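Local coordinates for extracellular solute-binding protein family 1 (Kribbella flavida, PDB 5IXP) that probably captures a solute outside the cell and hands it to an ABC transporter, as other extracellular solute-binding proteins do, at residues I245-G250 with P328-N332; R121-R127 with T229-T234; V259-F263 with I338-R342; G110-E116 with G268-Y274; G151-K155 with E209-S213. All blocks are in the same frame, centred on the assembly; numbering follows the deposited sequence.

Contact 1. Residues I245-G250 with P328-N332; sequences IADNAG and PYFNN
Tyr329 OH donates a 2.6 Å hydrogen bond to Gly250 O, the carbonyl that follows the C-terminal end of helix 241-249, in a protein of the periplasmic-binding-protein fold. The donor lies in the carbonyl plane on a lone pair, with a C=O...O angle of 139°, and Gly250 O in turn sits near the plane of the tyrosine ring. The phenol therefore closes on the helix end edge-first, where Gly250 has left helical geometry with a positive phi. The flat of the same ring lies against the last turn: Ala246 CB stands 3.6 Å from the ring centroid and only 10° off the ring normal, a CH-pi contact over the face. With CG anti to the backbone N (chi1 -170°), the Tyr329 ring extends from the loop to lie over that methyl, and Ala249 CB packs beside the hydroxyl, 3.4 Å from Tyr329 OH. A phenylalanine in place of Tyr329 would probably leave Gly250 O without this hydroxyl donor and the helix end less firmly tied to the loop. Phe330, the centre of an inverse gamma turn, sends its ring to Ile245, the two side chains crossing at about a right angle. Trp257 of strand 257-260 touches Ile245, Ala249 and Tyr329 and meets the Phe330 ring, so the loop and the helix share an aromatic neighbour from the sheet. Next to this, Ile245 CG2 rests 3.7 Å from Phe330 CZ.

Contact 2. Residues R121-R127 with T229-T234; sequences RRDLFAR and TDAFAT
A salt-bridge network at the start of helix 122-127 joins it to the loop that leads into strand 232-238, with Arg121 at its centre. Arg121, the N-cap residue, donates from its backbone N to Ala233 O (2.8 Å). Its side chain, bent at chi2 and chi3 (-82° and -60°), turns the guanidinium back along the loop. Side-on, NE and NH2 grip Asp123 OD1 and OD2, each carboxylate oxygen using its syn lone pair. Arg121 NH2 also reaches Asp230 OD1 at 2.9 Å, from above that carboxylate plane, while Arg121 NH1 donates to Thr229 O at 3.0 Å. A water accepts from Arg121 NH1 and donates to Phe232 O. Leu124 CD1 lies over the guanidinium face, 3.8 Å above its plane, so partners ring the edge while a methyl covers this face. Arg127 NH1 adds a long salt bridge to Asp230 OD2, 3.7 Å. Apart from the charged groups, Thr234 CG2 meets the Phe125 ring at its edge, 3.7 Å from Phe125 CZ. Two aspartates set around one largely buried arginine would probably stabilise its positive charge, in a strand-to-helix junction where strand 108-121 of the mixed sheet runs into helix 122-127 in this binding-protein fold.

Contact 3. Residues V259-F263 with I338-R342; sequences VADVF and IFVNR
Asp261 meets two side chains of helix 335-344 in two different orientations. Against Asn341 its carboxylate lies nearly coplanar with the amide, the planes 8° apart although the side chains cross at about a right angle; in the conformer described, Asn341 ND2 donates to Asp261 OD2 at 2.7 Å, on the syn lone pair. Against Arg342 the carboxylate is turned 63° out of the guanidinium plane, and Arg342 NE forms an almost straight salt-bridge hydrogen bond to Asp261 OD1 at 2.8 Å, meeting the oxygen nearly head-on along its C-O bond. With that asparagine conformer, one partner to each oxygen should hold the carboxylate against rotation. It reaches both because CG stands anti to the backbone N (chi1 -174°), and Asp261 is the centre of an inverse gamma turn. The guanidinium also has a face contact: Val262 CA lies 3.9 Å above its plane, over the centre, so the arginine lies flat on the chain just after the turn. Its NH2 has a further partner in Gly266 O, tying it to the segment that follows.

At the strand end, Val259 and Ile338 slide past each other in opposite directions; in the Val259 conformer described, Val259 CG1 is 4.0 Å from Ile338 CD1, and Val259 CG2 lies 4.3 Å from Phe339 CZ, where Ala117 of strand 108-121 also touches both residues. A hydrophobic layer beside a charged pair thus packs helix 335-344 against the end of strand 257-260, a helix-on-sheet layer expected in the alpha/beta lobes of periplasmic-binding-protein folds.

Contact 4. Residues G110-E116 with G268-Y274; sequences GTDIGPE and GNWGGSY
Strands 110-116 and 269-274 run antiparallel, their axes 4.4 Å apart at 178°, and the tight end is the one held by Gly114, Glu116 and Asn269. Trp270 N donates to Gly114 O at 2.9 Å with an angle of 170°, and Glu116 N donates to Gly268 O at 2.8 Å. On the side of Gly114 away from Glu116, Asn269 OD1 takes the hydrogen of Gly114 N at 2.8 Å, replacing a backbone acceptor with a side-chain one. The amide is brought there with CG anti to the backbone N (chi1 177°), while its ND2 donates to Gly271 O nearly in the amide plane, on a lone pair. An alanine in place of Asn269 would be likely to leave Gly114 N without its acceptor and Gly271 O without this donor, where the strand pairing is already irregular. No side chain fits at Gly114, since a beta carbon would lie 1.9 Å from Trp270 O, and the same holds for Gly272 against Asp112 O.

Toward the other end the pairing slackens. Ser273 N to Asp112 O is a weak bond of 3.5 Å, and a water bridges Asp112 OD1 and Ser273 OG, although Thr111 N to Ser273 O is sound at 2.9 Å. Lys95 from helix 93-98 reaches Asp112 O and Ser273 O and lies against the Tyr274 ring as a cation-pi partner. An amide side chain thus supplies an acceptor for Gly114 N and a donor for Gly271 O, and the ammonium of Lys95 meets the carbonyls of Asp112 and Ser273, so side chains supply bonds where the regular pairing lapses.

Contact 5. Residues G151-K155 with E209-S213; sequences GRRFK and EDGLS
Around Gly211 the chain leaves helix 195-209 in a Schellman motif, with a positive phi of 79°, and the loop that follows lies beside helix 144-157, where the nearest alpha carbons are Gly151 and Leu212, 6.4 Å apart. Leu212 is the apolar wedge: its CD1 lies 3.8 Å from Gly151 O and also touches Lys155 CB, one turn on. A beta carbon at Gly151 would come to 3.2 Å from Leu212 CD2, so the lack of a side chain gives the leucine room. Lys155 runs past the turn, bent at chi2 (62°), and its CE comes 3.3 Å from Gly211 O, while its NZ goes on to Ser161 O and Met158 O. On the more exposed side, Arg152 and Asp210 cross with their planes 70° apart. Arg152 CD is 3.2 Å from Asp210 OD2, yet Arg152 NE stays 4.3 Å from that oxygen, beyond a salt bridge. A water links the charges instead, accepting from Arg152 NH1 at 2.8 Å and donating to Asp210 OD2 at 2.6 Å. No direct hydrogen bond spans these two segments, so they are joined by packing and one bridging water, in a Schellman-terminated helix end set against the side of a neighbouring helix.

Contact 4 lies about 5 Å from the centre of the chain, the others farther out around strands 232-238 and 257-260. Strand 108-121 links contacts 2, 3 and 4: it pairs with strand 269-276 in contact 4, is followed by helix 122-127 in contact 2, and neighbours strand 257-260 of contact 3. Contacts 3 and 4 touch through Phe263, Phe339 and Arg342, centres about 14 Å apart. Contacts 1 and 2, and 2 and 5, also touch, centres about 13 Å apart. Along the chain, contact 5 nests inside contact 2 and both inside contact 4, while contacts 1 and 3 cross each other and contact 4, so the chain passes repeatedly between its parts, as is usual in this fold.

Contact 1. Residues I245-G250 with P328-N332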
# COMPACT_ATOMS: atom_id res chain seq x y z
N ILE A 245 -1.53 12.71 -7.65
CA ILE A 245 -2.02 12.93 -9.01
C ILE A 245 -2.38 14.39 -9.21
O ILE A 245 -1.99 15.02 -10.20
CB ILE A 245 -3.23 12.01 -9.30
CG1 ILE A 245 -2.79 10.55 -9.33
CG2 ILE A 245 -3.91 12.40 -10.62
CD1 ILE A 245 -3.94 9.55 -9.33
N ALA A 246 -3.12 14.96 -8.25
CA ALA A 246 -3.57 16.33 -8.38
C ALA A 246 -2.39 17.30 -8.40
O ALA A 246 -2.39 18.26 -9.16
CB ALA A 246 -4.54 16.68 -7.26
N ASP A 247 -1.37 17.04 -7.57
CA ASP A 247 -0.17 17.87 -7.59
C ASP A 247 0.55 17.77 -8.94
O ASP A 247 0.93 18.79 -9.53
CB ASP A 247 0.78 17.46 -6.46
CG ASP A 247 0.32 17.97 -5.10
OD1 ASP A 247 -0.44 18.96 -5.05
OD2 ASP A 247 0.75 17.39 -4.08
N ASN A 248 0.75 16.55 -9.44
CA ASN A 248 1.51 16.37 -10.67
C ASN A 248 0.74 16.88 -11.88
O ASN A 248 1.32 17.51 -12.78
CB ASN A 248 1.86 14.89 -10.85
CG ASN A 248 2.90 14.41 -9.86
OD1 ASN A 248 3.48 15.20 -9.12
ND2 ASN A 248 3.15 13.10 -9.85
N ALA A 249 -0.57 16.62 -11.94
CA ALA A 249 -1.35 17.07 -13.09
C ALA A 249 -1.64 18.56 -13.04
O ALA A 249 -1.74 19.21 -14.09
CB ALA A 249 -2.65 16.28 -13.19
N GLY A 250 -1.77 19.12 -11.84
CA GLY A 250 -1.97 20.56 -11.69
C GLY A 250 -3.19 21.06 -12.44
O GLY A 250 -4.20 20.36 -12.59
N PRO A 328 -12.88 17.73 -4.38
CA PRO A 328 -13.28 18.60 -5.50
C PRO A 328 -12.46 18.40 -6.77
O PRO A 328 -13.02 18.45 -7.87
CB PRO A 328 -13.10 20.01 -4.92
CG PRO A 328 -13.15 19.82 -3.44
CD PRO A 328 -12.52 18.50 -3.18
N TYR A 329 -11.15 18.19 -6.64
CA TYR A 329 -10.32 18.01 -7.83
C TYR A 329 -10.78 16.82 -8.66
O TYR A 329 -10.82 16.90 -9.90
CB TYR A 329 -8.85 17.85 -7.44
CG TYR A 329 -7.88 17.90 -8.60
CD1 TYR A 329 -7.26 19.09 -8.95
CD2 TYR A 329 -7.57 16.75 -9.33
CE1 TYR A 329 -6.36 19.15 -10.00
CE2 TYR A 329 -6.67 16.80 -10.38
CZ TYR A 329 -6.07 18.01 -10.71
OH TYR A 329 -5.17 18.08 -11.75
N PHE A 330 -11.13 15.72 -8.00
CA PHE A 330 -11.59 14.51 -8.69
C PHE A 330 -13.11 14.54 -8.89
O PHE A 330 -13.84 13.64 -8.47
CB PHE A 330 -11.14 13.27 -7.92
CG PHE A 330 -9.70 12.94 -8.13
CD1 PHE A 330 -8.71 13.62 -7.44
CD2 PHE A 330 -9.33 11.97 -9.05
CE1 PHE A 330 -7.38 13.33 -7.65
CE2 PHE A 330 -7.99 11.67 -9.26
CZ PHE A 330 -7.01 12.36 -8.56
N ASN A 331 -13.57 15.60 -9.55
CA ASN A 331 -14.98 15.75 -9.95
C ASN A 331 -15.91 15.61 -8.74
O ASN A 331 -17.00 15.04 -8.84
CB ASN A 331 -15.34 14.74 -11.04
CG ASN A 331 -16.69 15.04 -11.70
OD1 ASN A 331 -17.05 16.20 -11.88
ND2 ASN A 331 -17.44 14.00 -12.04
N ASN A 332 -15.48 16.15 -7.60
CA ASN A 332 -16.29 16.11 -6.37
C ASN A 332 -16.65 14.68 -5.99
O ASN A 332 -17.76 14.42 -5.52
CB ASN A 332 -17.55 16.97 -6.50
CG ASN A 332 -17.26 18.44 -6.49
OD1 ASN A 332 -16.58 18.93 -5.59
ND2 ASN A 332 -17.77 19.15 -7.48

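Contact 2. Residues R121-R127 with T229-T234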
# COMPACT_ATOMS: atom_id res chain seq x y z
N ARG A 121 -9.23 9.08 -16.37
CA ARG A 121 -9.32 10.34 -17.10
C ARG A 121 -10.68 10.40 -17.79
O ARG A 121 -10.88 9.78 -18.85
CB ARG A 121 -8.17 10.45 -18.09
CG ARG A 121 -6.82 10.78 -17.43
CD ARG A 121 -6.69 12.29 -17.16
NE ARG A 121 -6.79 13.05 -18.41
CZ ARG A 121 -5.76 13.35 -19.20
NH1 ARG A 121 -4.53 12.96 -18.87
NH2 ARG A 121 -5.96 14.04 -20.31
N ARG A 122 -11.62 11.16 -17.22
CA ARG A 122 -12.96 11.20 -17.80
C ARG A 122 -12.98 11.90 -19.16
O ARG A 122 -13.86 11.60 -19.98
CB ARG A 122 -13.94 11.87 -16.84
CG ARG A 122 -13.47 13.17 -16.21
CD ARG A 122 -14.44 13.59 -15.09
NE ARG A 122 -15.77 13.86 -15.61
CZ ARG A 122 -16.84 13.09 -15.44
NH1 ARG A 122 -16.77 11.96 -14.72
NH2 ARG A 122 -18.01 13.45 -15.98
N ASP A 123 -12.05 12.82 -19.42
CA ASP A 123 -11.99 13.44 -20.75
C ASP A 123 -11.54 12.43 -21.80
O ASP A 123 -12.12 12.37 -22.89
CB ASP A 123 -11.06 14.65 -20.73
CG ASP A 123 -9.63 14.30 -20.34
OD1 ASP A 123 -9.45 13.44 -19.46
OD2 ASP A 123 -8.69 14.89 -20.91
N LEU A 124 -10.52 11.63 -21.49
CA LEU A 124 -10.08 10.61 -22.43
C LEU A 124 -11.13 9.52 -22.59
O LEU A 124 -11.35 9.03 -23.70
CB LEU A 124 -8.74 10.02 -21.98
CG LEU A 124 -7.58 11.02 -21.86
CD1 LEU A 124 -6.27 10.32 -21.46
CD2 LEU A 124 -7.41 11.85 -23.14
N PHE A 125 -11.80 9.14 -21.49
CA PHE A 125 -12.89 8.17 -21.60
C PHE A 125 -13.97 8.69 -22.53
O PHE A 125 -14.46 7.97 -23.42
CB PHE A 125 -13.47 7.86 -20.22
CG PHE A 125 -12.76 6.75 -19.47
CD1 PHE A 125 -11.38 6.61 -19.55
CD2 PHE A 125 -13.48 5.86 -18.67
CE1 PHE A 125 -10.72 5.61 -18.84
CE2 PHE A 125 -12.83 4.85 -17.96
CZ PHE A 125 -11.44 4.72 -18.05
N ALA A 126 -14.38 9.95 -22.34
CA ALA A 126 -15.44 10.51 -23.17
C ALA A 126 -15.08 10.42 -24.65
O ALA A 126 -15.88 9.97 -25.48
CB ALA A 126 -15.71 11.96 -22.77
N ARG A 127 -13.85 10.83 -24.99
CA ARG A 127 -13.41 10.87 -26.38
C ARG A 127 -13.28 9.47 -26.96
O ARG A 127 -13.37 9.29 -28.18
CB ARG A 127 -12.09 11.63 -26.47
CG ARG A 127 -12.24 13.12 -26.19
CD ARG A 127 -10.91 13.83 -25.91
NE ARG A 127 -9.83 13.36 -26.77
CZ ARG A 127 -8.54 13.61 -26.56
NH1 ARG A 127 -8.16 14.34 -25.50
NH2 ARG A 127 -7.62 13.13 -27.39
N THR A 229 0.05 15.39 -19.66
CA THR A 229 -0.13 14.92 -21.03
C THR A 229 -1.28 13.92 -21.04
O THR A 229 -1.85 13.57 -20.00
CB THR A 229 1.12 14.24 -21.58
OG1 THR A 229 1.25 12.95 -20.97
CG2 THR A 229 2.38 15.07 -21.30
N ASP A 230 -1.59 13.41 -22.24
CA ASP A 230 -2.58 12.35 -22.40
C ASP A 230 -1.95 10.95 -22.36
O ASP A 230 -2.51 10.02 -22.94
CB ASP A 230 -3.36 12.54 -23.70
CG ASP A 230 -4.14 13.84 -23.72
OD1 ASP A 230 -4.34 14.44 -22.64
OD2 ASP A 230 -4.57 14.25 -24.83
N ALA A 231 -0.82 10.79 -21.66
CA ALA A 231 -0.03 9.56 -21.78
C ALA A 231 -0.79 8.32 -21.28
O ALA A 231 -0.66 7.24 -21.87
CB ALA A 231 1.29 9.69 -21.03
N PHE A 232 -1.56 8.44 -20.19
CA PHE A 232 -2.28 7.27 -19.70
C PHE A 232 -3.63 7.68 -19.11
O PHE A 232 -3.78 8.80 -18.60
CB PHE A 232 -1.47 6.47 -18.66
CG PHE A 232 -0.91 7.31 -17.54
CD1 PHE A 232 -1.65 7.54 -16.39
CD2 PHE A 232 0.36 7.87 -17.64
CE1 PHE A 232 -1.12 8.32 -15.35
CE2 PHE A 232 0.89 8.65 -16.61
CZ PHE A 232 0.14 8.87 -15.46
N ALA A 233 -4.59 6.75 -19.16
CA ALA A 233 -5.98 7.06 -18.84
C ALA A 233 -6.48 6.50 -17.51
O ALA A 233 -7.53 6.95 -17.04
CB ALA A 233 -6.92 6.55 -19.95
N THR A 234 -5.79 5.52 -16.91
CA THR A 234 -6.21 4.96 -15.63
C THR A 234 -5.00 4.69 -14.74
O THR A 234 -3.86 4.58 -15.22
CB THR A 234 -6.96 3.63 -15.78
OG1 THR A 234 -6.04 2.60 -16.18
CG2 THR A 234 -8.10 3.72 -16.81
O HOH W 1 -3.28 11.16 -17.10
O HOH W 2 -4.29 13.03 -27.01

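Contact 3. Residues V259-F263 with I338-R342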
# COMPACT_ATOMS: atom_id res chain seq x y z
N VAL A 259 -12.80 9.12 -9.89
CA VAL A 259 -12.44 7.85 -9.28
C VAL A 259 -13.68 6.99 -9.20
O VAL A 259 -14.77 7.46 -8.84
CB VAL A 259 -11.77 8.05 -7.90
CG1 VAL A 259 -12.67 8.80 -6.97
CG2 VAL A 259 -11.37 6.70 -7.31
N ALA A 260 -13.51 5.72 -9.57
CA ALA A 260 -14.58 4.74 -9.62
C ALA A 260 -14.49 3.81 -8.41
O ALA A 260 -13.40 3.38 -8.03
CB ALA A 260 -14.51 3.92 -10.92
N ASP A 261 -15.65 3.50 -7.82
CA ASP A 261 -15.72 2.68 -6.61
C ASP A 261 -15.65 1.20 -7.00
O ASP A 261 -16.64 0.47 -6.99
CB ASP A 261 -17.01 3.00 -5.86
CG ASP A 261 -17.10 2.29 -4.51
OD1 ASP A 261 -16.18 1.53 -4.13
OD2 ASP A 261 -18.12 2.49 -3.82
N VAL A 262 -14.44 0.77 -7.36
CA VAL A 262 -14.23 -0.56 -7.91
C VAL A 262 -12.75 -0.86 -7.80
O VAL A 262 -11.92 0.05 -7.79
CB VAL A 262 -14.72 -0.67 -9.38
CG1 VAL A 262 -13.82 0.15 -10.30
CG2 VAL A 262 -14.76 -2.12 -9.85
N PHE A 263 -12.41 -2.15 -7.72
CA PHE A 263 -11.04 -2.54 -7.92
C PHE A 263 -11.09 -3.91 -8.58
O PHE A 263 -11.78 -4.81 -8.08
CB PHE A 263 -10.21 -2.60 -6.63
CG PHE A 263 -8.73 -2.62 -6.88
CD1 PHE A 263 -8.09 -1.46 -7.32
CD2 PHE A 263 -7.99 -3.77 -6.71
CE1 PHE A 263 -6.73 -1.46 -7.57
CE2 PHE A 263 -6.62 -3.77 -6.96
CZ PHE A 263 -5.99 -2.61 -7.39
N ILE A 338 -16.28 6.14 -0.91
CA ILE A 338 -15.65 5.22 -1.85
C ILE A 338 -14.55 4.42 -1.16
O ILE A 338 -14.51 3.19 -1.24
CB ILE A 338 -15.10 5.99 -3.07
CG1 ILE A 338 -16.26 6.47 -3.96
CG2 ILE A 338 -14.13 5.11 -3.86
CD1 ILE A 338 -15.86 7.59 -4.92
N PHE A 339 -13.67 5.10 -0.43
CA PHE A 339 -12.54 4.36 0.12
C PHE A 339 -12.90 3.56 1.37
O PHE A 339 -12.20 2.59 1.68
CB PHE A 339 -11.37 5.32 0.33
CG PHE A 339 -10.72 5.71 -0.96
CD1 PHE A 339 -9.91 4.81 -1.64
CD2 PHE A 339 -11.00 6.93 -1.56
CE1 PHE A 339 -9.34 5.14 -2.86
CE2 PHE A 339 -10.44 7.25 -2.77
CZ PHE A 339 -9.61 6.36 -3.42
N VAL A 340 -14.01 3.89 2.04
CA VAL A 340 -14.56 2.94 3.02
C VAL A 340 -14.92 1.64 2.32
O VAL A 340 -14.53 0.55 2.76
CB VAL A 340 -15.77 3.55 3.75
CG1 VAL A 340 -16.55 2.46 4.47
CG2 VAL A 340 -15.31 4.61 4.73
N ASN A 341 -15.68 1.73 1.23
CA ASN A 341 -16.03 0.53 0.46
C ASN A 341 -14.78 -0.20 -0.01
O ASN A 341 -14.71 -1.43 0.06
CB ASN A 341 -16.90 0.90 -0.74
CG ASN A 341 -18.28 1.35 -0.33
OD1 ASN A 341 -18.74 1.07 0.77
ND2 ASN A 341 -18.97 2.03 -1.25
N ARG A 342 -13.78 0.55 -0.51
CA ARG A 342 -12.57 -0.10 -1.02
C ARG A 342 -11.81 -0.81 0.10
O ARG A 342 -11.27 -1.90 -0.11
CB ARG A 342 -11.67 0.91 -1.73
CG ARG A 342 -12.31 1.59 -2.95
CD ARG A 342 -12.56 0.63 -4.11
NE ARG A 342 -13.86 -0.04 -4.06
CZ ARG A 342 -14.02 -1.37 -4.05
NH1 ARG A 342 -15.24 -1.88 -4.03
NH2 ARG A 342 -12.97 -2.18 -4.07

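Contact 4. Residues G110-E116 with G268-Y274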
# COMPACT_ATOMS: atom_id res chain seq x y z
N GLY A 110 -1.88 -1.46 13.74
CA GLY A 110 -1.99 -0.81 12.44
C GLY A 110 -2.34 0.67 12.52
O GLY A 110 -3.22 1.09 13.28
N THR A 111 -1.64 1.47 11.71
CA THR A 111 -1.96 2.89 11.58
C THR A 111 -2.85 3.07 10.36
O THR A 111 -3.99 2.61 10.37
CB THR A 111 -0.69 3.75 11.52
OG1 THR A 111 0.05 3.47 10.32
CG2 THR A 111 0.21 3.45 12.73
N ASP A 112 -2.36 3.71 9.29
CA ASP A 112 -3.23 3.98 8.15
C ASP A 112 -3.15 2.85 7.11
O ASP A 112 -2.41 1.87 7.27
CB ASP A 112 -2.89 5.34 7.53
CG ASP A 112 -1.47 5.40 6.96
OD1 ASP A 112 -0.62 4.56 7.33
OD2 ASP A 112 -1.20 6.31 6.15
N ILE A 113 -3.95 2.97 6.04
CA ILE A 113 -3.95 2.02 4.93
C ILE A 113 -4.06 2.79 3.62
O ILE A 113 -4.35 3.98 3.59
CB ILE A 113 -5.10 0.99 5.03
CG1 ILE A 113 -6.43 1.67 5.40
CG2 ILE A 113 -4.73 -0.13 6.01
CD1 ILE A 113 -7.66 0.75 5.19
N GLY A 114 -3.85 2.07 2.52
CA GLY A 114 -4.03 2.62 1.19
C GLY A 114 -5.01 1.81 0.37
O GLY A 114 -4.64 1.18 -0.63
N PRO A 115 -6.28 1.78 0.78
CA PRO A 115 -7.27 1.02 0.00
C PRO A 115 -7.40 1.60 -1.39
O PRO A 115 -7.39 2.81 -1.58
CB PRO A 115 -8.56 1.18 0.81
CG PRO A 115 -8.40 2.52 1.46
CD PRO A 115 -6.92 2.60 1.83
N GLU A 116 -7.49 0.72 -2.39
CA GLU A 116 -7.31 1.12 -3.77
C GLU A 116 -8.62 1.15 -4.55
O GLU A 116 -9.46 0.25 -4.42
CB GLU A 116 -6.34 0.18 -4.48
CG GLU A 116 -4.92 0.30 -3.92
CD GLU A 116 -3.98 -0.64 -4.61
OE1 GLU A 116 -4.04 -1.86 -4.32
OE2 GLU A 116 -3.20 -0.17 -5.45
N GLY A 268 -7.99 -4.05 -3.18
CA GLY A 268 -6.54 -3.99 -3.12
C GLY A 268 -6.09 -2.96 -2.10
O GLY A 268 -6.78 -1.98 -1.83
N ASN A 269 -4.91 -3.20 -1.53
CA ASN A 269 -4.30 -2.23 -0.64
C ASN A 269 -2.87 -1.95 -1.07
O ASN A 269 -2.14 -2.88 -1.43
CB ASN A 269 -4.28 -2.70 0.80
CG ASN A 269 -3.58 -1.70 1.71
OD1 ASN A 269 -4.12 -0.62 2.00
ND2 ASN A 269 -2.36 -2.02 2.12
N TRP A 270 -2.49 -0.68 -1.01
CA TRP A 270 -1.11 -0.26 -1.25
C TRP A 270 -0.70 0.66 -0.11
O TRP A 270 -1.13 1.81 -0.06
CB TRP A 270 -0.98 0.43 -2.61
CG TRP A 270 0.37 1.00 -2.96
CD1 TRP A 270 1.51 0.96 -2.21
CD2 TRP A 270 0.71 1.71 -4.16
NE1 TRP A 270 2.54 1.60 -2.87
CE2 TRP A 270 2.07 2.07 -4.07
CE3 TRP A 270 -0.00 2.07 -5.30
CZ2 TRP A 270 2.73 2.78 -5.08
CZ3 TRP A 270 0.65 2.78 -6.31
CH2 TRP A 270 2.00 3.12 -6.19
N GLY A 271 0.14 0.16 0.80
CA GLY A 271 0.78 1.00 1.80
C GLY A 271 0.11 0.93 3.16
O GLY A 271 -0.74 0.08 3.44
N GLY A 272 0.52 1.86 4.01
CA GLY A 272 0.09 1.88 5.40
C GLY A 272 1.15 1.30 6.32
O GLY A 272 2.07 0.60 5.89
N SER A 273 1.03 1.60 7.60
CA SER A 273 2.12 1.30 8.52
C SER A 273 1.59 0.67 9.81
O SER A 273 0.39 0.40 9.95
CB SER A 273 2.94 2.56 8.84
OG SER A 273 3.54 3.08 7.67
N TYR A 274 2.52 0.43 10.73
CA TYR A 274 2.28 -0.22 12.01
C TYR A 274 3.19 0.41 13.05
O TYR A 274 4.27 0.90 12.73
CB TYR A 274 2.59 -1.75 11.98
CG TYR A 274 1.66 -2.51 11.08
CD1 TYR A 274 1.91 -2.60 9.72
CD2 TYR A 274 0.53 -3.12 11.59
CE1 TYR A 274 1.06 -3.27 8.88
CE2 TYR A 274 -0.35 -3.81 10.74
CZ TYR A 274 -0.07 -3.88 9.40
OH TYR A 274 -0.93 -4.55 8.56
O HOH W 3 1.96 4.82 6.40
O HOH W 4 -10.12 -1.96 -2.90

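Contact 5. Residues G151-K155 with E209-S213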
# COMPACT_ATOMS: atom_id res chain seq x y z
N GLY A 151 -9.28 -1.69 -21.76
CA GLY A 151 -8.10 -0.98 -22.24
C GLY A 151 -7.86 -1.16 -23.73
O GLY A 151 -7.45 -0.23 -24.42
N ARG A 152 -8.08 -2.38 -24.24
CA ARG A 152 -7.91 -2.61 -25.67
C ARG A 152 -8.98 -1.86 -26.47
O ARG A 152 -8.68 -1.28 -27.52
CB ARG A 152 -7.95 -4.10 -25.97
CG ARG A 152 -6.74 -4.84 -25.38
CD ARG A 152 -6.62 -6.24 -25.91
NE ARG A 152 -7.87 -6.99 -25.74
CZ ARG A 152 -8.18 -7.69 -24.65
NH1 ARG A 152 -7.32 -7.76 -23.63
NH2 ARG A 152 -9.34 -8.33 -24.60
N ARG A 153 -10.22 -1.87 -25.98
CA ARG A 153 -11.27 -1.05 -26.58
C ARG A 153 -10.85 0.42 -26.60
O ARG A 153 -10.98 1.10 -27.63
CB ARG A 153 -12.57 -1.25 -25.80
CG ARG A 153 -13.66 -0.24 -26.10
CD ARG A 153 -14.87 -0.40 -25.18
NE ARG A 153 -15.77 0.75 -25.32
CZ ARG A 153 -16.89 0.93 -24.63
NH1 ARG A 153 -17.27 0.04 -23.72
NH2 ARG A 153 -17.63 2.01 -24.84
N PHE A 154 -10.36 0.92 -25.46
CA PHE A 154 -9.86 2.29 -25.39
C PHE A 154 -8.74 2.52 -26.39
O PHE A 154 -8.76 3.50 -27.15
CB PHE A 154 -9.36 2.59 -23.96
CG PHE A 154 -8.71 3.94 -23.81
CD1 PHE A 154 -9.47 5.06 -23.50
CD2 PHE A 154 -7.33 4.09 -23.95
CE1 PHE A 154 -8.88 6.31 -23.36
CE2 PHE A 154 -6.74 5.34 -23.81
CZ PHE A 154 -7.51 6.45 -23.51
N LYS A 155 -7.74 1.64 -26.40
CA LYS A 155 -6.56 1.84 -27.23
C LYS A 155 -6.93 1.89 -28.71
O LYS A 155 -6.33 2.65 -29.48
CB LYS A 155 -5.55 0.73 -26.96
CG LYS A 155 -4.20 0.95 -27.60
CD LYS A 155 -3.56 2.20 -27.06
CE LYS A 155 -2.21 2.44 -27.71
NZ LYS A 155 -2.04 3.88 -28.03
N GLU A 209 2.04 -5.77 -25.01
CA GLU A 209 2.09 -6.01 -26.45
C GLU A 209 0.92 -5.36 -27.17
O GLU A 209 1.01 -5.05 -28.36
CB GLU A 209 2.13 -7.51 -26.74
CG GLU A 209 3.40 -8.18 -26.27
CD GLU A 209 3.33 -9.68 -26.34
OE1 GLU A 209 2.21 -10.22 -26.52
OE2 GLU A 209 4.39 -10.32 -26.22
N ASP A 210 -0.19 -5.15 -26.47
CA ASP A 210 -1.34 -4.48 -27.05
C ASP A 210 -1.27 -2.96 -26.90
O ASP A 210 -2.25 -2.28 -27.22
CB ASP A 210 -2.63 -5.02 -26.42
CG ASP A 210 -2.86 -6.49 -26.74
OD1 ASP A 210 -2.38 -6.95 -27.79
OD2 ASP A 210 -3.53 -7.18 -25.94
N GLY A 211 -0.14 -2.43 -26.43
CA GLY A 211 0.03 -0.99 -26.33
C GLY A 211 -0.64 -0.36 -25.14
O GLY A 211 -0.84 0.86 -25.12
N LEU A 212 -1.01 -1.14 -24.13
CA LEU A 212 -1.77 -0.60 -23.01
C LEU A 212 -0.92 0.13 -21.99
O LEU A 212 -1.48 0.84 -21.15
CB LEU A 212 -2.55 -1.73 -22.32
CG LEU A 212 -3.97 -2.03 -22.83
CD1 LEU A 212 -4.10 -1.93 -24.33
CD2 LEU A 212 -4.47 -3.37 -22.33
N SER A 213 0.40 -0.00 -22.04
CA SER A 213 1.29 0.59 -21.05
C SER A 213 1.95 1.85 -21.59
O SER A 213 2.43 1.87 -22.73
CB SER A 213 2.38 -0.39 -20.61
OG SER A 213 3.30 0.25 -19.74
O HOH W 5 -4.58 -7.09 -23.52